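Local coordinates for acetyl-CoA C-acetyltransferase (Syntrophomonas wolfei subsp. wolfei, PDB 7N7Z), which probably catalyses the reversible condensation of two acetyl-CoA molecules to acetoacetyl-CoA, at residues Val314-Val319 and Thr347-Ser352. Residues are numbered along the deposited sequence; the frame is centred on the assembly and turned at random.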
loop_
_atom_site.group_PDB
_atom_site.type_symbol
_atom_site.label_atom_id
_atom_site.label_comp_id
_atom_site.label_asym_id
_atom_site.label_seq_id
_atom_site.Cartn_x
_atom_site.Cartn_y
_atom_site.Cartn_z
ATOM N N VAL B 314 -39.152 33.049 -7.153
ATOM C CA VAL B 314 -38.467 32.395 -6.046
ATOM C C VAL B 314 -38.033 33.443 -5.030
ATOM O O VAL B 314 -37.395 34.444 -5.379
ATOM C CB VAL B 314 -37.268 31.585 -6.560
ATOM C CG1 VAL B 314 -36.694 30.717 -5.451
ATOM C CG2 VAL B 314 -37.682 30.737 -7.754
ATOM N N ASP B 315 -38.376 33.212 -3.760
ATOM C CA ASP B 315 -38.065 34.182 -2.717
ATOM C C ASP B 315 -36.604 34.120 -2.289
ATOM O O ASP B 315 -36.049 35.137 -1.857
ATOM C CB ASP B 315 -38.967 33.960 -1.501
ATOM C CG ASP B 315 -40.430 34.251 -1.792
ATOM O OD1 ASP B 315 -40.711 35.092 -2.673
ATOM O OD2 ASP B 315 -41.300 33.640 -1.134
ATOM N N TYR B 316 -35.968 32.955 -2.393
ATOM C CA TYR B 316 -34.573 32.826 -1.996
ATOM C C TYR B 316 -33.955 31.646 -2.733
ATOM O O TYR B 316 -34.621 30.633 -2.962
ATOM C CB TYR B 316 -34.440 32.638 -0.480
ATOM C CG TYR B 316 -33.014 32.454 -0.017
ATOM C CD1 TYR B 316 -32.108 33.504 -0.063
ATOM C CD2 TYR B 316 -32.572 31.228 0.463
ATOM C CE1 TYR B 316 -30.801 33.340 0.356
ATOM C CE2 TYR B 316 -31.268 31.056 0.887
ATOM C CZ TYR B 316 -30.387 32.115 0.831
ATOM O OH TYR B 316 -29.086 31.949 1.251
ATOM N N TRP B 317 -32.682 31.791 -3.096
ATOM C CA TRP B 317 -31.943 30.782 -3.839
ATOM C C TRP B 317 -30.703 30.364 -3.063
ATOM O O TRP B 317 -30.031 31.199 -2.450
ATOM C CB TRP B 317 -31.511 31.308 -5.212
ATOM C CG TRP B 317 -32.571 31.258 -6.264
ATOM C CD1 TRP B 317 -33.370 32.287 -6.670
ATOM C CD2 TRP B 317 -32.937 30.127 -7.065
ATOM N NE1 TRP B 317 -34.213 31.867 -7.668
ATOM C CE2 TRP B 317 -33.970 30.544 -7.928
ATOM C CE3 TRP B 317 -32.495 28.803 -7.132
ATOM C CZ2 TRP B 317 -34.567 29.684 -8.848
ATOM C CZ3 TRP B 317 -33.091 27.950 -8.045
ATOM C CH2 TRP B 317 -34.116 28.394 -8.889
ATOM N N GLU B 318 -30.399 29.069 -3.099
ATOM C CA GLU B 318 -29.128 28.533 -2.617
ATOM C C GLU B 318 -28.420 27.919 -3.821
ATOM O O GLU B 318 -28.698 26.775 -4.196
ATOM C CB GLU B 318 -29.329 27.503 -1.510
ATOM C CG GLU B 318 -29.447 28.093 -0.116
ATOM C CD GLU B 318 -28.109 28.527 0.453
ATOM O OE1 GLU B 318 -27.218 27.664 0.616
ATOM O OE2 GLU B 318 -27.951 29.732 0.746
ATOM N N VAL B 319 -27.516 28.681 -4.430
ATOM C CA VAL B 319 -26.729 28.223 -5.568
ATOM C C VAL B 319 -25.312 27.978 -5.069
ATOM O O VAL B 319 -24.592 28.925 -4.727
ATOM C CB VAL B 319 -26.747 29.233 -6.722
ATOM C CG1 VAL B 319 -25.887 28.737 -7.872
ATOM C CG2 VAL B 319 -28.174 29.478 -7.187
ATOM N N THR B 347 -30.006 35.491 -3.014
ATOM C CA THR B 347 -29.220 34.302 -3.318
ATOM C C THR B 347 -27.998 34.264 -2.415
ATOM O O THR B 347 -27.294 35.271 -2.284
ATOM C CB THR B 347 -28.785 34.288 -4.790
ATOM O OG1 THR B 347 -29.943 34.284 -5.635
ATOM C CG2 THR B 347 -27.932 33.059 -5.092
ATOM N N ASN B 348 -27.745 33.106 -1.808
ATOM C CA ASN B 348 -26.568 32.894 -0.974
ATOM C C ASN B 348 -26.338 34.077 -0.029
ATOM O O ASN B 348 -25.385 34.833 -0.182
ATOM C CB ASN B 348 -25.330 32.681 -1.852
ATOM C CG ASN B 348 -25.470 31.485 -2.771
ATOM O OD1 ASN B 348 -26.183 30.532 -2.459
ATOM N ND2 ASN B 348 -24.794 31.530 -3.911
ATOM N N HIS B 349 -27.233 34.220 0.956
ATOM C CA HIS B 349 -27.137 35.354 1.871
ATOM C C HIS B 349 -26.004 35.181 2.874
ATOM O O HIS B 349 -25.414 36.172 3.318
ATOM C CB HIS B 349 -28.455 35.534 2.624
ATOM C CG HIS B 349 -29.523 36.219 1.829
ATOM N ND1 HIS B 349 -30.861 36.120 2.147
ATOM C CD2 HIS B 349 -29.453 37.014 0.736
ATOM C CE1 HIS B 349 -31.569 36.824 1.282
ATOM N NE2 HIS B 349 -30.739 37.376 0.415
ATOM N N ASN B 350 -25.692 33.943 3.242
ATOM C CA ASN B 350 -24.806 33.644 4.359
ATOM C C ASN B 350 -23.592 32.843 3.908
ATOM O O ASN B 350 -23.092 31.979 4.629
ATOM C CB ASN B 350 -25.571 32.896 5.447
ATOM C CG ASN B 350 -26.809 33.644 5.908
ATOM O OD1 ASN B 350 -26.753 34.838 6.204
ATOM N ND2 ASN B 350 -27.938 32.945 5.962
ATOM N N GLY B 351 -23.096 33.135 2.713
ATOM C CA GLY B 351 -21.978 32.407 2.158
ATOM C C GLY B 351 -22.398 31.070 1.576
ATOM O O GLY B 351 -23.467 30.534 1.866
ATOM N N SER B 352 -21.528 30.526 0.728
ATOM C CA SER B 352 -21.791 29.243 0.089
ATOM C C SER B 352 -20.522 28.399 0.056
ATOM O O SER B 352 -19.709 28.459 0.984
ATOM C CB SER B 352 -22.350 29.455 -1.320
ATOM O OG SER B 352 -22.979 28.278 -1.796
#
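One face of the H349 imidazole carries CE1 of Y316, 3.3 Å from ND1 and offset toward the rim, while the phenol ring takes the backbone N of H349 at its edge, in plane. The two side chains run alongside each other in opposing senses, their ring planes oblique at 42°. H349 is held through ND1 by E374 and through NE2 by the carbonyl of S345. The indole of W317 has CG1 of V314 on one face; CB of W317 lies 3.4 Å from OG1 of T347, which is hydrogen-bonded to the carbonyl oxygen of D343.

With CG anti to its backbone N (chi1 178°), Y316 sends its hydroxyl across to the loop, where OH accepts a nearly straight bond from H349 N (2.9 Å, 167°). The same oxygen donates to OE2 of E318, on the anti lone pair, at 2.5 Å. An alanine at Y316 would remove the hydroxyl that joins the E318 carboxylate to the H349 amide, and the ring beside the imidazole, and would probably loosen the loop against the strand. A single bridge joins W317 to T347: N348 N donates to W317 O at 3.0 Å. The N348 amide then grips the backbone of V319 at both ends, OD1 receiving V319 N at 3.0 Å and ND2 reaching V319 O at 2.7 Å.

The loop 347-352 borders 316-319, an edge strand, within this chain, of the sheet in the C-terminal half of the thiolase fold, beside strand 382-387. Side chains of V319 and S352 lie about 8 Å from those of C388 and H358, the predicted proton acceptors. The short phenol-carboxylate bond is likely to stabilise negative charge on E318, whose OE1 faces R366 in a long, weak ion pair.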